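FERM, ARHGEF and pleckstrin domain-containing protein 2 (Mus musculus, PDB 6D2K) acts as a guanine nucleotide exchange factor that activates RAC1 and takes part in semaphorin responses and actin remodelling, its membrane-targeting FERM domain being the part described here. Local coordinates at residues L108-D111 with L112-R116; L117-T120 with A121-A125. All blocks are in the same frame, centred on the assembly; numbering follows the deposited sequence.

Interaction 1 (L108-D111 with L112-R116); sequences LKRD and LLEER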
ATOM      1  N   LEU A 108       3.396  -3.190  -6.294  1.00  9.65           N
ATOM      2  CA  LEU A 108       4.802  -2.877  -6.079  1.00  9.62           C
ATOM      3  C   LEU A 108       5.342  -1.994  -7.194  1.00 11.25           C
ATOM      4  O   LEU A 108       6.153  -1.099  -6.934  1.00 11.17           O
ATOM      5  CB  LEU A 108       5.617  -4.167  -5.930  1.00 11.27           C
ATOM      6  CG  LEU A 108       5.243  -4.901  -4.637  1.00 10.61           C
ATOM      7  CD1 LEU A 108       5.752  -6.333  -4.747  1.00 12.95           C
ATOM      8  CD2 LEU A 108       5.783  -4.195  -3.378  1.00 11.44           C
ATOM      9  N   LYS A 109       4.880  -2.235  -8.426  1.00 10.62           N
ATOM     10  CA  LYS A 109       5.192  -1.368  -9.548  1.00 11.26           C
ATOM     11  C   LYS A 109       4.751   0.061  -9.233  1.00 13.06           C
ATOM     12  O   LYS A 109       5.516   0.995  -9.444  1.00 11.78           O
ATOM     13  CB  LYS A 109       4.539  -1.891 -10.836  1.00 10.96           C
ATOM     14  CG  LYS A 109       4.661  -0.938 -12.025  1.00 15.66           C
ATOM     15  CD  LYS A 109       3.979  -1.509 -13.256  1.00 17.72           C
ATOM     16  CE  LYS A 109       3.890  -0.448 -14.343  1.00 27.56           C
ATOM     17  NZ  LYS A 109       3.117  -0.892 -15.529  1.00 32.34           N
ATOM     18  N   ARG A 110       3.530   0.215  -8.728  1.00 10.70           N
ATOM     19  CA  ARG A 110       3.035   1.547  -8.378  1.00 12.08           C
ATOM     20  C   ARG A 110       3.870   2.178  -7.263  1.00 12.00           C
ATOM     21  O   ARG A 110       4.199   3.372  -7.330  1.00 13.90           O
ATOM     22  CB  ARG A 110       1.559   1.507  -7.970  1.00 12.84           C
ATOM     23  CG  ARG A 110       1.071   2.823  -7.364  1.00 20.99           C
ATOM     24  CD  ARG A 110      -0.175   2.641  -6.487  1.00 20.19           C
ATOM     25  NE  ARG A 110      -1.336   2.366  -7.299  1.00 20.20           N
ATOM     26  CZ  ARG A 110      -2.483   1.869  -6.854  1.00 16.52           C
ATOM     27  NH1 ARG A 110      -2.639   1.563  -5.576  1.00 16.68           N
ATOM     28  NH2 ARG A 110      -3.465   1.657  -7.715  1.00 18.45           N
ATOM     29  N   ASP A 111       4.218   1.394  -6.239  1.00 10.59           N
ATOM     30  CA  ASP A 111       4.989   1.927  -5.119  1.00 10.67           C
ATOM     31  C   ASP A 111       6.379   2.357  -5.555  1.00 14.45           C
ATOM     32  O   ASP A 111       6.939   3.304  -5.021  1.00 13.53           O
ATOM     33  CB  ASP A 111       5.077   0.904  -3.971  1.00 12.12           C
ATOM     34  CG  ASP A 111       3.746   0.694  -3.272  1.00 15.96           C
ATOM     35  OD1 ASP A 111       3.618  -0.304  -2.532  1.00 15.01           O
ATOM     36  OD2 ASP A 111       2.826   1.524  -3.452  1.00 16.42           O
ATOM     37  N   LEU A 112       6.935   1.668  -6.542  1.00 12.25           N
ATOM     38  CA  LEU A 112       8.231   2.069  -7.094  1.00 13.32           C
ATOM     39  C   LEU A 112       8.089   3.405  -7.845  1.00 14.60           C
ATOM     40  O   LEU A 112       8.869   4.337  -7.627  1.00 17.73           O
ATOM     41  CB  LEU A 112       8.783   0.959  -8.000  1.00 12.92           C
ATOM     42  CG  LEU A 112      10.171   1.168  -8.609  1.00 15.65           C
ATOM     43  CD1 LEU A 112      11.235   1.191  -7.539  1.00 16.87           C
ATOM     44  CD2 LEU A 112      10.469   0.064  -9.623  1.00 18.42           C
ATOM     45  N   LEU A 113       7.068   3.504  -8.690  1.00 12.91           N
ATOM     46  CA  LEU A 113       6.823   4.708  -9.486  1.00 14.98           C
ATOM     47  C   LEU A 113       6.563   5.923  -8.602  1.00 16.37           C
ATOM     48  O   LEU A 113       7.047   7.030  -8.873  1.00 19.71           O
ATOM     49  CB  LEU A 113       5.629   4.483 -10.418  1.00 14.32           C
ATOM     50  CG  LEU A 113       5.140   5.694 -11.220  1.00 16.11           C
ATOM     51  CD1 LEU A 113       6.231   6.204 -12.154  1.00 17.06           C
ATOM     52  CD2 LEU A 113       3.886   5.347 -11.999  1.00 18.42           C
ATOM     53  N   GLU A 114       5.795   5.702  -7.542  1.00 15.01           N
ATOM     54  CA  GLU A 114       5.423   6.762  -6.600  1.00 15.15           C
ATOM     55  C   GLU A 114       6.508   7.058  -5.564  1.00 19.63           C
ATOM     56  O   GLU A 114       6.321   7.908  -4.698  1.00 19.99           O
ATOM     57  CB  GLU A 114       4.070   6.424  -5.945  1.00 14.78           C
ATOM     58  CG  GLU A 114       2.930   6.524  -6.952  1.00 13.17           C
ATOM     59  CD  GLU A 114       1.534   6.236  -6.398  1.00 18.36           C
ATOM     60  OE1 GLU A 114       1.383   5.880  -5.211  1.00 19.44           O
ATOM     61  OE2 GLU A 114       0.576   6.367  -7.184  1.00 23.94           O
ATOM     62  N   GLU A 115       7.647   6.378  -5.674  1.00 14.74           N
ATOM     63  CA  GLU A 115       8.797   6.606  -4.799  1.00 18.23           C
ATOM     64  C   GLU A 115       8.519   6.259  -3.336  1.00 21.17           C
ATOM     65  O   GLU A 115       9.100   6.845  -2.417  1.00 21.98           O
ATOM     66  CB  GLU A 115       9.306   8.044  -4.959  1.00 22.77           C
ATOM     67  CG  GLU A 115       9.621   8.385  -6.416  1.00 19.90           C
ATOM     68  CD  GLU A 115      10.152   9.794  -6.585  1.00 27.94           C
ATOM     69  OE1 GLU A 115      11.384   9.968  -6.512  1.00 32.78           O
ATOM     70  OE2 GLU A 115       9.336  10.713  -6.800  1.00 29.86           O
ATOM     71  N   ARG A 116       7.627   5.297  -3.129  1.00 20.35           N
ATOM     72  CA  ARG A 116       7.387   4.730  -1.803  1.00 18.72           C
ATOM     73  C   ARG A 116       8.321   3.563  -1.532  1.00 17.71           C
ATOM     74  O   ARG A 116       8.869   3.420  -0.441  1.00 23.66           O
ATOM     75  CB  ARG A 116       5.944   4.243  -1.701  1.00 21.81           C
ATOM     76  CG  ARG A 116       4.918   5.360  -1.833  1.00 28.91           C
ATOM     77  CD  ARG A 116       3.498   4.849  -1.654  1.00 30.50           C
ATOM     78  NE  ARG A 116       2.572   5.618  -2.482  1.00 39.94           N
ATOM     79  CZ  ARG A 116       2.139   6.838  -2.181  1.00 40.48           C
ATOM     80  NH1 ARG A 116       2.539   7.428  -1.060  1.00 44.46           N
ATOM     81  NH2 ARG A 116       1.302   7.466  -2.997  1.00 36.96           N
TER
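Asp111 and Arg116 are joined through the backbone where helix 98-113 runs out: after the last i-to-i+4 bonds, which include Glu114 N to Arg110 O (2.8 Å), Arg116 N reaches back five residues to Asp111 O at 2.8 Å. Glu115 turns to positive phi, and its N bonds to Leu112 O. Together these make a Schellman motif, which ends helix 98-113 within the FERM central domain, the helix that follows strand 79-85 in the chain. Glu114 CG stands anti to the carbonyl carbon (chi1 -69°) with the chain extended beyond it, which lays the carboxylate alongside Arg110, Glu114 CD 3.6 Å from Arg110 CG. The two flat groups are 16° apart, but Glu114 OE2 sits well out of the guanidinium plane, 4.4 Å from Arg110 NE with no N-H aimed at it; Arg110 NH1 donates to Leu83 O instead. Arg116 grips Glu114 side-on, NH2 (2.7 Å) and NE (3.0 Å) both donating to OE1, while Glu114 OE2 forms a salt bridge with Arg82. A glutamine here would probably leave Arg116 and Arg82 without their shared negative charge. Asp111 OD2 lies 3.8 Å from Arg116 CD, the two flat groups nearly perpendicular at 85°, and OD1 pairs with Arg196.

Interaction 2 (L117-T120 with A121-A125); sequences LTCT and ANTAA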
ATOM      1  N   LEU A 117       8.472   2.709  -2.536  1.00 17.32           N
ATOM      2  CA  LEU A 117       9.351   1.565  -2.453  1.00 18.85           C
ATOM      3  C   LEU A 117      10.715   2.011  -2.926  1.00 23.09           C
ATOM      4  O   LEU A 117      10.920   2.198  -4.126  1.00 30.63           O
ATOM      5  CB  LEU A 117       8.847   0.447  -3.375  1.00 17.09           C
ATOM      6  CG  LEU A 117       9.556  -0.903  -3.253  1.00 16.41           C
ATOM      7  CD1 LEU A 117       9.402  -1.417  -1.857  1.00 17.07           C
ATOM      8  CD2 LEU A 117       9.009  -1.913  -4.254  1.00 17.93           C
ATOM      9  N   THR A 118      11.644   2.214  -2.002  1.00 18.95           N
ATOM     10  CA  THR A 118      12.977   2.627  -2.407  1.00 21.00           C
ATOM     11  C   THR A 118      13.960   1.471  -2.252  1.00 18.71           C
ATOM     12  O   THR A 118      13.717   0.522  -1.508  1.00 20.37           O
ATOM     13  CB  THR A 118      13.431   3.927  -1.707  1.00 26.92           C
ATOM     14  OG1 THR A 118      13.127   3.859  -0.312  1.00 22.25           O
ATOM     15  CG2 THR A 118      12.698   5.134  -2.304  1.00 31.99           C
ATOM     16  N   CYS A 119      15.052   1.534  -3.003  1.00 17.83           N
ATOM     17  CA  CYS A 119      16.034   0.459  -3.036  1.00 20.20           C
ATOM     18  C   CYS A 119      17.205   0.951  -3.858  1.00 17.23           C
ATOM     19  O   CYS A 119      17.154   2.055  -4.409  1.00 17.55           O
ATOM     20  CB  CYS A 119      15.432  -0.807  -3.654  1.00 21.08           C
ATOM     21  SG  CYS A 119      14.659  -0.592  -5.268  1.00 21.41           S
ATOM     22  N   THR A 120      18.257   0.140  -3.948  1.00 17.79           N
ATOM     23  CA  THR A 120      19.433   0.536  -4.702  1.00 16.57           C
ATOM     24  C   THR A 120      19.098   0.659  -6.182  1.00 19.00           C
ATOM     25  O   THR A 120      18.092   0.122  -6.648  1.00 16.65           O
ATOM     26  CB  THR A 120      20.595  -0.457  -4.513  1.00 17.07           C
ATOM     27  OG1 THR A 120      20.187  -1.772  -4.932  1.00 21.39           O
ATOM     28  CG2 THR A 120      21.043  -0.502  -3.061  1.00 21.21           C
ATOM     29  N   ALA A 121      19.940   1.371  -6.921  1.00 19.65           N
ATOM     30  CA  ALA A 121      19.717   1.593  -8.343  1.00 20.58           C
ATOM     31  C   ALA A 121      19.646   0.284  -9.123  1.00 19.64           C
ATOM     32  O   ALA A 121      18.757   0.098  -9.959  1.00 19.55           O
ATOM     33  CB  ALA A 121      20.803   2.486  -8.912  1.00 22.27           C
ATOM     34  N   ASN A 122      20.579  -0.627  -8.865  1.00 19.15           N
ATOM     35  CA  ASN A 122      20.550  -1.904  -9.571  1.00 19.65           C
ATOM     36  C   ASN A 122      19.289  -2.677  -9.252  1.00 18.11           C
ATOM     37  O   ASN A 122      18.678  -3.274 -10.135  1.00 15.45           O
ATOM     38  CB  ASN A 122      21.779  -2.767  -9.259  1.00 18.60           C
ATOM     39  CG  ASN A 122      22.945  -2.482 -10.183  1.00 29.28           C
ATOM     40  OD1 ASN A 122      22.833  -2.612 -11.397  1.00 31.05           O
ATOM     41  ND2 ASN A 122      24.076  -2.106  -9.608  1.00 26.63           N
ATOM     42  N   THR A 123      18.888  -2.665  -7.985  1.00 16.74           N
ATOM     43  CA  THR A 123      17.703  -3.415  -7.601  1.00 15.55           C
ATOM     44  C   THR A 123      16.421  -2.868  -8.236  1.00 17.14           C
ATOM     45  O   THR A 123      15.526  -3.637  -8.636  1.00 15.35           O
ATOM     46  CB  THR A 123      17.586  -3.525  -6.081  1.00 17.00           C
ATOM     47  OG1 THR A 123      18.742  -4.211  -5.602  1.00 19.04           O
ATOM     48  CG2 THR A 123      16.334  -4.313  -5.704  1.00 18.23           C
ATOM     49  N   ALA A 124      16.326  -1.542  -8.333  1.00 13.79           N
ATOM     50  CA  ALA A 124      15.189  -0.923  -8.999  1.00 15.27           C
ATOM     51  C   ALA A 124      15.141  -1.366 -10.454  1.00 17.65           C
ATOM     52  O   ALA A 124      14.083  -1.727 -10.979  1.00 14.61           O
ATOM     53  CB  ALA A 124      15.281   0.599  -8.908  1.00 18.96           C
ATOM     54  N   ALA A 125      16.301  -1.309 -11.101  1.00 14.28           N
ATOM     55  CA  ALA A 125      16.441  -1.697 -12.501  1.00 15.13           C
ATOM     56  C   ALA A 125      16.069  -3.163 -12.704  1.00 12.40           C
ATOM     57  O   ALA A 125      15.395  -3.529 -13.696  1.00 14.58           O
ATOM     58  CB  ALA A 125      17.870  -1.451 -12.952  1.00 17.01           C
TER
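Ala121 opens helix 121-136 directly after Thr120, with Ala121 CB lying 3.7 Å from Thr120 C. Asn122, next along, turns its side chain to Lys163 and Phe167 of helix 161-168. Thr123 comes back over the helix start and meets Thr120 most closely: its OG1 is 2.9 Å from Thr120 OG1, the two short side chains passing each other at a slant. Thr123 N also donates to Thr120 OG1, a weak bond at 3.4 Å. Thr120 holds the N-cap position, and its hydroxyl oxygen accepts this weak capping bond from an amide of the first turn, which has no earlier helical carbonyl to use. A chi1 of 59° puts that oxygen between the backbone N and the carbonyl carbon of Thr120, on the side where the Thr123 amide lies. The methyl CG2 of Thr123, anti to its own backbone N, faces Cys119 instead, 4.1 Å from SG. Ala124 follows with the first regular helical bond, its N donating to Thr120 O at 3.0 Å, with an N-H...O angle of 161°. Ala124 CB packs on Cys119 SG at 3.9 Å, and Cys119 also touches Leu190.

Overall arrangement
Asp111 O, in interaction 1, and Leu117 N, at the start of interaction 2, join the end of one helix to the approach to the next. Interaction 1 closes helix 98-113 and interaction 2 opens helix 121-136, with their centres 11 Å apart. Asp111 O, already used by the Schellman turn, probably also accepts a hydrogen bond from Leu117 N at 3.0 Å, so the chain leaves the first motif still tied to the helix it has just ended. Leu112 CD1 packs 3.6 Å from Leu117 O, and the Leu112 side chain goes on to Ile128 in the following helix. The centre of interaction 1, whose Arg110 and Arg116 side chains touch strand 79-85, is about 9 Å from the centre of the chain; that of interaction 2, a surface contact, is about 18 Å from it.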